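VirX1 (Cyanophage Syn10, PDB 6QGM) iodinates diverse substrates as a marine viral halogenase, probably using a flavin cofactor as other members of the tryptophan halogenase family do. Local coordinates at residues V45-T49 with Y165-A169; A255-Y260 with L286-T292; R263-N269 with H518-L522. All coordinates share one frame. Residue numbers count along the deposited sequence, not the author numbering.

Contact 1 (V45-T49 with Y165-A169)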
loop_
_atom_site.group_PDB
_atom_site.type_symbol
_atom_site.label_atom_id
_atom_site.label_comp_id
_atom_site.label_asym_id
_atom_site.label_seq_id
_atom_site.Cartn_x
_atom_site.Cartn_y
_atom_site.Cartn_z
ATOM N N VAL B 45 33.355 26.192 5.919
ATOM C CA VAL B 45 33.634 24.822 5.370
ATOM C C VAL B 45 32.631 24.493 4.240
ATOM O O VAL B 45 31.424 24.867 4.335
ATOM C CB VAL B 45 33.695 23.740 6.473
ATOM C CG1 VAL B 45 33.591 24.314 7.886
ATOM C CG2 VAL B 45 32.721 22.585 6.300
ATOM N N GLY B 46 33.154 23.902 3.170
ATOM C CA GLY B 46 32.400 23.702 1.925
ATOM C C GLY B 46 31.357 22.617 2.087
ATOM O O GLY B 46 31.640 21.643 2.759
ATOM N N GLU B 47 30.201 22.768 1.442
ATOM C CA GLU B 47 29.124 21.744 1.390
ATOM C C GLU B 47 28.392 21.821 0.045
ATOM O O GLU B 47 28.165 22.946 -0.429
ATOM C CB GLU B 47 28.139 22.031 2.510
ATOM C CG GLU B 47 27.411 20.814 3.016
ATOM C CD GLU B 47 26.450 21.161 4.132
ATOM O OE1 GLU B 47 26.527 22.311 4.625
ATOM O OE2 GLU B 47 25.626 20.289 4.505
ATOM N N SER B 48 27.983 20.681 -0.505
ATOM C CA SER B 48 27.190 20.585 -1.760
ATOM C C SER B 48 25.704 20.460 -1.406
ATOM O O SER B 48 25.383 19.997 -0.293
ATOM C CB SER B 48 27.679 19.466 -2.679
ATOM O OG SER B 48 27.443 18.196 -2.137
ATOM N N THR B 49 24.843 20.912 -2.314
ATOM C CA THR B 49 23.376 21.010 -2.145
ATOM C C THR B 49 22.710 20.037 -3.117
ATOM O O THR B 49 23.406 19.459 -3.965
ATOM C CB THR B 49 22.922 22.458 -2.369
ATOM O OG1 THR B 49 23.139 22.785 -3.748
ATOM C CG2 THR B 49 23.637 23.466 -1.484
ATOM N N TYR B 165 24.467 23.567 -6.397
ATOM C CA TYR B 165 25.560 24.497 -5.994
ATOM C C TYR B 165 26.494 23.832 -4.982
ATOM O O TYR B 165 26.034 23.008 -4.183
ATOM C CB TYR B 165 24.961 25.772 -5.399
ATOM C CG TYR B 165 23.883 26.409 -6.243
ATOM C CD1 TYR B 165 22.556 26.021 -6.138
ATOM C CD2 TYR B 165 24.178 27.396 -7.162
ATOM C CE1 TYR B 165 21.555 26.593 -6.910
ATOM C CE2 TYR B 165 23.194 27.975 -7.950
ATOM C CZ TYR B 165 21.879 27.582 -7.817
ATOM O OH TYR B 165 20.916 28.167 -8.581
ATOM N N HIS B 166 27.784 24.151 -5.064
ATOM C CA HIS B 166 28.797 24.018 -3.976
ATOM C C HIS B 166 28.899 25.375 -3.279
ATOM O O HIS B 166 29.048 26.367 -3.990
ATOM C CB HIS B 166 30.161 23.582 -4.534
ATOM C CG HIS B 166 30.112 22.319 -5.328
ATOM N ND1 HIS B 166 30.370 22.286 -6.680
ATOM C CD2 HIS B 166 29.860 21.049 -4.969
ATOM C CE1 HIS B 166 30.297 21.047 -7.112
ATOM N NE2 HIS B 166 29.990 20.262 -6.073
ATOM N N ILE B 167 28.771 25.426 -1.957
ATOM C CA ILE B 167 28.754 26.698 -1.178
ATOM C C ILE B 167 29.659 26.555 0.045
ATOM O O ILE B 167 29.825 25.424 0.551
ATOM C CB ILE B 167 27.310 27.069 -0.784
ATOM C CG1 ILE B 167 26.750 26.127 0.280
ATOM C CG2 ILE B 167 26.403 27.122 -2.021
ATOM C CD1 ILE B 167 25.349 26.460 0.723
ATOM N N ASP B 168 30.231 27.670 0.492
ATOM C CA ASP B 168 30.763 27.846 1.866
ATOM C C ASP B 168 29.549 28.191 2.729
ATOM O O ASP B 168 29.004 29.301 2.561
ATOM C CB ASP B 168 31.854 28.921 1.878
ATOM C CG ASP B 168 32.380 29.338 3.244
ATOM O OD1 ASP B 168 31.618 29.281 4.228
ATOM O OD2 ASP B 168 33.542 29.749 3.315
ATOM N N ALA B 169 29.108 27.264 3.585
ATOM C CA ALA B 169 27.824 27.363 4.319
ATOM C C ALA B 169 27.823 28.568 5.270
ATOM O O ALA B 169 26.767 29.188 5.411
ATOM C CB ALA B 169 27.586 26.068 5.048
#
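Strands 46-48 and 165-168 pair antiparallel in a three-stranded sheet of the tryptophan halogenase fold, with strand 164-168 in the middle and 74-76 on its other flank. The backbone ladder runs E47 N to I167 O (2.8 Å) and I167 N to E47 O (3.0 Å). In the non-hydrogen-bonded pair G46-D168, G46 CA lies 3.4 Å from I167 O in a CA-H...O contact.

E47 and I167 share one face. E47 is extended (chi1 and chi2 t), so its carboxylate passes over the small A169, E47 OE1 3.9 Å from A169 CB. I167, chi1 p, meets T49, its CD1 4.1 Å from T49 CG2, and packs on F53 of helix 52-59, an apolar site suiting a branched aliphatic.

On the other face S48 CB touches H166 CD2 at 3.5 Å; the p rotamer of S48 serves a bond to S356, while H166 uses both ring nitrogens, for T74 and T271. D168, chi1 t, caps the following helix through OD1 and forms a salt bridge to R289 through OD2, a double task fitted to a carboxylate. A169 begins that helix near the glycine-rich, probably Rossmann-type nucleotide-binding turn. The end of the buried Y165 side chain leads away from 45-49, its OH hydrogen-bonded to D64 and N54. At the strand end T49, chi1 p, brings both OG1 and N onto Y165 O, at 2.9 Å and 3.1 Å.

Contact 2 (A255-Y260 with L286-T292)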
loop_
_atom_site.group_PDB
_atom_site.type_symbol
_atom_site.label_atom_id
_atom_site.label_comp_id
_atom_site.label_asym_id
_atom_site.label_seq_id
_atom_site.Cartn_x
_atom_site.Cartn_y
_atom_site.Cartn_z
ATOM N N ALA B 255 37.796 16.592 8.111
ATOM C CA ALA B 255 37.582 17.548 7.001
ATOM C C ALA B 255 38.782 18.489 6.926
ATOM O O ALA B 255 39.486 18.660 7.945
ATOM C CB ALA B 255 36.286 18.287 7.197
ATOM N N THR B 256 39.027 19.034 5.738
ATOM C CA THR B 256 40.187 19.905 5.454
ATOM C C THR B 256 39.878 20.808 4.256
ATOM O O THR B 256 38.844 20.599 3.562
ATOM C CB THR B 256 41.457 19.056 5.277
ATOM O OG1 THR B 256 42.592 19.919 5.292
ATOM C CG2 THR B 256 41.463 18.218 4.012
ATOM N N ARG B 257 40.764 21.775 4.042
ATOM C CA ARG B 257 40.765 22.712 2.897
ATOM C C ARG B 257 42.048 22.421 2.122
ATOM O O ARG B 257 43.083 22.377 2.768
ATOM C CB ARG B 257 40.688 24.149 3.414
ATOM C CG ARG B 257 39.309 24.592 3.866
ATOM C CD ARG B 257 39.371 25.901 4.618
ATOM N NE ARG B 257 38.251 25.978 5.554
ATOM C CZ ARG B 257 37.733 27.098 6.048
ATOM N NH1 ARG B 257 38.214 28.281 5.690
ATOM N NH2 ARG B 257 36.713 27.023 6.896
ATOM N N ILE B 258 41.982 22.213 0.809
ATOM C CA ILE B 258 43.196 22.114 -0.041
ATOM C C ILE B 258 43.192 23.260 -1.048
ATOM O O ILE B 258 42.155 23.587 -1.633
ATOM C CB ILE B 258 43.384 20.726 -0.692
ATOM C CG1 ILE B 258 42.204 20.254 -1.539
ATOM C CG2 ILE B 258 43.819 19.696 0.343
ATOM C CD1 ILE B 258 42.530 19.007 -2.323
ATOM N N PRO B 259 44.369 23.890 -1.294
ATOM C CA PRO B 259 44.507 24.870 -2.366
ATOM C C PRO B 259 44.410 24.198 -3.746
ATOM O O PRO B 259 44.728 23.030 -3.853
ATOM C CB PRO B 259 45.902 25.463 -2.104
ATOM C CG PRO B 259 46.672 24.344 -1.458
ATOM C CD PRO B 259 45.644 23.636 -0.608
ATOM N N TYR B 260 43.965 24.942 -4.765
ATOM C CA TYR B 260 43.975 24.507 -6.184
ATOM C C TYR B 260 45.420 24.471 -6.677
ATOM O O TYR B 260 46.183 25.382 -6.347
ATOM C CB TYR B 260 43.130 25.432 -7.068
ATOM C CG TYR B 260 41.646 25.204 -6.974
ATOM C CD1 TYR B 260 41.066 24.059 -7.480
ATOM C CD2 TYR B 260 40.815 26.138 -6.395
ATOM C CE1 TYR B 260 39.703 23.838 -7.385
ATOM C CE2 TYR B 260 39.446 25.946 -6.303
ATOM C CZ TYR B 260 38.889 24.782 -6.791
ATOM O OH TYR B 260 37.550 24.551 -6.694
ATOM N N LEU B 286 35.122 24.837 -4.553
ATOM C CA LEU B 286 34.625 26.223 -4.365
ATOM C C LEU B 286 35.469 27.166 -5.214
ATOM O O LEU B 286 36.377 26.699 -5.916
ATOM C CB LEU B 286 34.701 26.583 -2.880
ATOM C CG LEU B 286 33.825 25.742 -1.958
ATOM C CD1 LEU B 286 33.980 26.208 -0.528
ATOM C CD2 LEU B 286 32.373 25.794 -2.385
ATOM N N TRP B 287 35.143 28.451 -5.188
ATOM C CA TRP B 287 35.770 29.462 -6.075
ATOM C C TRP B 287 37.267 29.528 -5.757
ATOM O O TRP B 287 38.041 29.546 -6.710
ATOM C CB TRP B 287 35.055 30.809 -5.918
ATOM C CG TRP B 287 35.442 31.860 -6.902
ATOM C CD1 TRP B 287 35.915 33.104 -6.625
ATOM C CD2 TRP B 287 35.386 31.770 -8.337
ATOM N NE1 TRP B 287 36.159 33.796 -7.781
ATOM C CE2 TRP B 287 35.839 33.004 -8.853
ATOM C CE3 TRP B 287 35.002 30.773 -9.239
ATOM C CZ2 TRP B 287 35.923 33.257 -10.221
ATOM C CZ3 TRP B 287 35.092 31.027 -10.590
ATOM C CH2 TRP B 287 35.527 32.260 -11.074
ATOM N N ASN B 288 37.643 29.463 -4.471
ATOM C CA ASN B 288 39.004 29.787 -3.962
ATOM C C ASN B 288 39.759 28.546 -3.470
ATOM O O ASN B 288 40.967 28.682 -3.176
ATOM C CB ASN B 288 38.954 30.838 -2.848
ATOM C CG ASN B 288 38.076 30.480 -1.670
ATOM O OD1 ASN B 288 37.299 29.530 -1.712
ATOM N ND2 ASN B 288 38.174 31.262 -0.612
ATOM N N ARG B 289 39.114 27.379 -3.387
ATOM C CA ARG B 289 39.726 26.169 -2.755
ATOM C C ARG B 289 38.882 24.921 -3.034
ATOM O O ARG B 289 37.735 25.090 -3.524
ATOM C CB ARG B 289 39.808 26.369 -1.244
ATOM C CG ARG B 289 38.453 26.355 -0.546
ATOM C CD ARG B 289 38.433 27.293 0.635
ATOM N NE ARG B 289 37.311 27.060 1.535
ATOM C CZ ARG B 289 36.208 27.800 1.607
ATOM N NH1 ARG B 289 36.015 28.839 0.795
ATOM N NH2 ARG B 289 35.288 27.482 2.502
ATOM N N ILE B 290 39.429 23.739 -2.711
ATOM C CA ILE B 290 38.681 22.451 -2.639
ATOM C C ILE B 290 38.432 22.131 -1.163
ATOM O O ILE B 290 39.414 22.129 -0.402
ATOM C CB ILE B 290 39.464 21.318 -3.326
ATOM C CG1 ILE B 290 39.829 21.657 -4.772
ATOM C CG2 ILE B 290 38.713 19.993 -3.232
ATOM C CD1 ILE B 290 40.897 20.752 -5.346
ATOM N N GLY B 291 37.180 21.895 -0.776
ATOM C CA GLY B 291 36.816 21.290 0.520
ATOM C C GLY B 291 36.758 19.777 0.396
ATOM O O GLY B 291 36.146 19.307 -0.585
ATOM N N THR B 292 37.377 19.042 1.324
ATOM C CA THR B 292 37.515 17.558 1.266
ATOM C C THR B 292 37.503 16.955 2.675
ATOM O O THR B 292 38.090 17.570 3.579
ATOM C CB THR B 292 38.822 17.164 0.570
ATOM O OG1 THR B 292 39.011 17.983 -0.581
ATOM C CG2 THR B 292 38.876 15.704 0.189
#
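The shortest polar link is the phenol of Y260, whose OH donates to L286 O at 2.6 Å; Y260, just beyond strand 252-258, is long enough for its hydroxyl to reach the turn that precedes strand 290-296. That carbonyl opens the turn 286-289, which L286 N closes on R289 O at 2.8 Å. Next come two antiparallel hydrogen-bonded pairs: T256 N to T292 O (2.8 Å) with T292 N to T256 O (3.1 Å), and I258 N to I290 O (2.8 Å) with I290 N to I258 O (2.9 Å). Between them, R257 faces G291 in a non-hydrogen-bonded pair.

I258 and I290 pack on one face, CG1 of I258 being 3.4 Å from CB of I290, with the Y260 ring, from the loop, closing over I290, Y260 CE1 3.4 Å from I290 CG1. R257 and R289 approach despite like charge, NE to NE 4.3 Å; R289 NH1 binds N288 OD1 at 2.9 Å and its NH2 has a salt bridge to D168.

Within the seven-stranded mixed sheet, strand 290-296 lies between 252-258 and 279-285, its hairpin partner. Helix 303-314 covers T256 and T292, and helix 263-266 meets Y260 and I290.

Contact 3 (R263-N269 with H518-L522)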
loop_
_atom_site.group_PDB
_atom_site.type_symbol
_atom_site.label_atom_id
_atom_site.label_comp_id
_atom_site.label_asym_id
_atom_site.label_seq_id
_atom_site.Cartn_x
_atom_site.Cartn_y
_atom_site.Cartn_z
ATOM N N ARG B 263 43.454 25.483 -11.072
ATOM C CA ARG B 263 42.095 25.914 -10.663
ATOM C C ARG B 263 41.072 25.735 -11.789
ATOM O O ARG B 263 39.972 25.240 -11.514
ATOM C CB ARG B 263 42.174 27.364 -10.204
ATOM C CG ARG B 263 40.860 27.933 -9.706
ATOM C CD ARG B 263 41.055 29.420 -9.615
ATOM N NE ARG B 263 39.939 30.057 -8.972
ATOM C CZ ARG B 263 39.530 31.294 -9.201
ATOM N NH1 ARG B 263 40.161 32.047 -10.083
ATOM N NH2 ARG B 263 38.496 31.772 -8.542
ATOM N N GLU B 264 41.404 26.174 -13.003
ATOM C CA GLU B 264 40.506 26.080 -14.193
ATOM C C GLU B 264 40.178 24.599 -14.417
ATOM O O GLU B 264 38.980 24.316 -14.484
ATOM C CB GLU B 264 41.172 26.705 -15.417
ATOM C CG GLU B 264 41.323 28.218 -15.308
ATOM C CD GLU B 264 41.795 28.919 -16.575
ATOM O OE1 GLU B 264 41.537 28.389 -17.678
ATOM O OE2 GLU B 264 42.430 29.997 -16.474
ATOM N N GLU B 265 41.183 23.711 -14.466
ATOM C CA GLU B 265 41.016 22.257 -14.741
ATOM C C GLU B 265 40.278 21.547 -13.593
ATOM O O GLU B 265 39.505 20.617 -13.873
ATOM C CB GLU B 265 42.369 21.565 -14.951
ATOM C CG GLU B 265 42.981 21.763 -16.323
ATOM C CD GLU B 265 44.061 20.730 -16.688
ATOM O OE1 GLU B 265 43.990 19.575 -16.199
ATOM O OE2 GLU B 265 44.958 21.039 -17.509
ATOM N N GLU B 266 40.510 21.968 -12.349
ATOM C CA GLU B 266 40.156 21.204 -11.117
ATOM C C GLU B 266 38.767 21.574 -10.594
ATOM O O GLU B 266 38.162 20.722 -9.931
ATOM C CB GLU B 266 41.156 21.493 -10.001
ATOM C CG GLU B 266 42.475 20.770 -10.124
ATOM C CD GLU B 266 43.221 20.778 -8.798
ATOM O OE1 GLU B 266 42.810 20.000 -7.881
ATOM O OE2 GLU B 266 44.168 21.591 -8.665
ATOM N N MET B 267 38.312 22.806 -10.825
ATOM C CA MET B 267 37.037 23.334 -10.277
ATOM C C MET B 267 35.870 22.660 -10.993
ATOM O O MET B 267 35.262 23.272 -11.891
ATOM C CB MET B 267 36.947 24.852 -10.437
ATOM C CG MET B 267 35.819 25.451 -9.656
ATOM S SD MET B 267 35.667 27.206 -9.998
ATOM C CE MET B 267 37.335 27.749 -9.619
ATOM N N HIS B 268 35.561 21.431 -10.582
ATOM C CA HIS B 268 34.598 20.547 -11.277
ATOM C C HIS B 268 33.157 20.961 -10.982
ATOM O O HIS B 268 32.828 21.336 -9.840
ATOM C CB HIS B 268 34.893 19.077 -10.964
ATOM C CG HIS B 268 36.144 18.608 -11.629
ATOM N ND1 HIS B 268 36.856 17.536 -11.183
ATOM C CD2 HIS B 268 36.826 19.091 -12.689
ATOM C CE1 HIS B 268 37.915 17.365 -11.942
ATOM N NE2 HIS B 268 37.917 18.303 -12.870
ATOM N N ASN B 269 32.394 20.971 -12.072
ATOM C CA ASN B 269 30.932 20.774 -12.221
ATOM C C ASN B 269 30.279 19.765 -11.246
ATOM O O ASN B 269 29.053 19.608 -11.360
ATOM C CB ASN B 269 30.729 20.219 -13.629
ATOM C CG ASN B 269 29.647 20.932 -14.391
ATOM O OD1 ASN B 269 28.940 21.766 -13.832
ATOM N ND2 ASN B 269 29.537 20.611 -15.667
ATOM N N HIS B 518 33.038 25.082 -16.830
ATOM C CA HIS B 518 32.489 25.499 -15.510
ATOM C C HIS B 518 33.142 26.816 -15.060
ATOM O O HIS B 518 32.400 27.751 -14.706
ATOM C CB HIS B 518 32.683 24.373 -14.473
ATOM C CG HIS B 518 32.044 24.648 -13.164
ATOM N ND1 HIS B 518 32.502 24.099 -11.992
ATOM C CD2 HIS B 518 30.979 25.417 -12.842
ATOM C CE1 HIS B 518 31.748 24.516 -10.998
ATOM N NE2 HIS B 518 30.813 25.330 -11.491
ATOM N N TYR B 519 34.476 26.888 -15.091
ATOM C CA TYR B 519 35.262 28.045 -14.607
ATOM C C TYR B 519 34.942 29.261 -15.485
ATOM O O TYR B 519 34.623 30.341 -14.950
ATOM C CB TYR B 519 36.762 27.712 -14.574
ATOM C CG TYR B 519 37.603 28.952 -14.482
ATOM C CD1 TYR B 519 37.766 29.616 -13.285
ATOM C CD2 TYR B 519 38.173 29.501 -15.620
ATOM C CE1 TYR B 519 38.468 30.808 -13.220
ATOM C CE2 TYR B 519 38.869 30.694 -15.574
ATOM C CZ TYR B 519 39.027 31.347 -14.364
ATOM O OH TYR B 519 39.746 32.504 -14.276
ATOM N N GLU B 520 35.032 29.086 -16.805
ATOM C CA GLU B 520 34.725 30.146 -17.803
ATOM C C GLU B 520 33.303 30.662 -17.553
ATOM O O GLU B 520 33.139 31.888 -17.494
ATOM C CB GLU B 520 34.881 29.623 -19.229
ATOM C CG GLU B 520 36.321 29.393 -19.652
ATOM C CD GLU B 520 36.475 28.704 -21.001
ATOM O OE1 GLU B 520 35.555 27.951 -21.393
ATOM O OE2 GLU B 520 37.482 29.026 -21.724
ATOM N N PHE B 521 32.314 29.773 -17.393
ATOM C CA PHE B 521 30.891 30.156 -17.191
ATOM C C PHE B 521 30.794 31.025 -15.939
ATOM O O PHE B 521 30.196 32.109 -16.020
ATOM C CB PHE B 521 29.964 28.942 -17.082
ATOM C CG PHE B 521 28.487 29.277 -17.094
ATOM C CD1 PHE B 521 27.829 29.709 -15.949
ATOM C CD2 PHE B 521 27.761 29.181 -18.267
ATOM C CE1 PHE B 521 26.479 30.016 -15.977
ATOM C CE2 PHE B 521 26.410 29.486 -18.289
ATOM C CZ PHE B 521 25.774 29.901 -17.148
ATOM N N LEU B 522 31.370 30.566 -14.822
ATOM C CA LEU B 522 31.328 31.278 -13.519
ATOM C C LEU B 522 31.965 32.661 -13.699
ATOM O O LEU B 522 31.364 33.659 -13.248
ATOM C CB LEU B 522 32.054 30.447 -12.454
ATOM C CG LEU B 522 31.285 29.253 -11.876
ATOM C CD1 LEU B 522 32.198 28.351 -11.043
ATOM C CD2 LEU B 522 30.105 29.720 -11.038
#
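This is a mixed polar and aromatic contact in which a short helix and the turn that ends it, 263-269, dock on the first turn of helix 518-527, near the C terminus. Helix 263-266 lies in the connection from strand 252-258 to strand 270-275 of the seven-stranded mixed sheet. An inverse gamma turn centred on M267 organises the contact. Leaving helical geometry (phi -72°, psi 79°), M267 is bridged by a weak bond from H268 N to E266 O (2.8 Å), and its own carbonyl is presented to the second helix. H518 takes it, ND1 donating to M267 O at 2.9 Å. Histidine suits this spot because its second nitrogen, NE2, can also engage the backbone N of Y75, so a single ring joins the turn to strand 74-76. Above one face of the H518 ring lies N269 CA, 4.1 Å from the centroid in a CH-pi contact.

The flexible, unbranched chain of M267 points into the interface, where SD comes within 3.8 Å of L522 CD1 and CE within 4.1 Å of Y519 CD1. Its sulfur lies obliquely 5.2 Å from the H518 ring centroid.

Y519 supplies a flat surface toward helix 263-266. At the ring edge R263 NH1 lies 3.8 Å from Y519 CE1, the guanidinium being directed mainly to W287, with which it makes a cation-pi contact and a hydrogen bond. The methylene part of E264, apolar although its carboxylate is not, covers one face: E264 CG sits 3.7 Å from the Y519 ring centroid, 24° off the normal, and 3.4 Å from Y519 CD2.

In the fold
Following the chain from the N terminus, contact 1 closes first, bringing 165-169 back to 45-49 across 115 intervening residues and completing an edge of the three-stranded sheet. Contact 2 then opens at 255-260 and closes at 286-292, a short loop inside the seven-stranded sheet. Contact 3 opens within that loop, at 263-269, but closes only at 518-522, so contacts 2 and 3 cross, and the C-terminal helix is fastened beside the large sheet. The three are directly joined: a salt bridge between D168 and R289 ties contact 1 to contact 2, W287 and R263 connect contacts 2 and 3, and H166 packs against H268 between contacts 1 and 3.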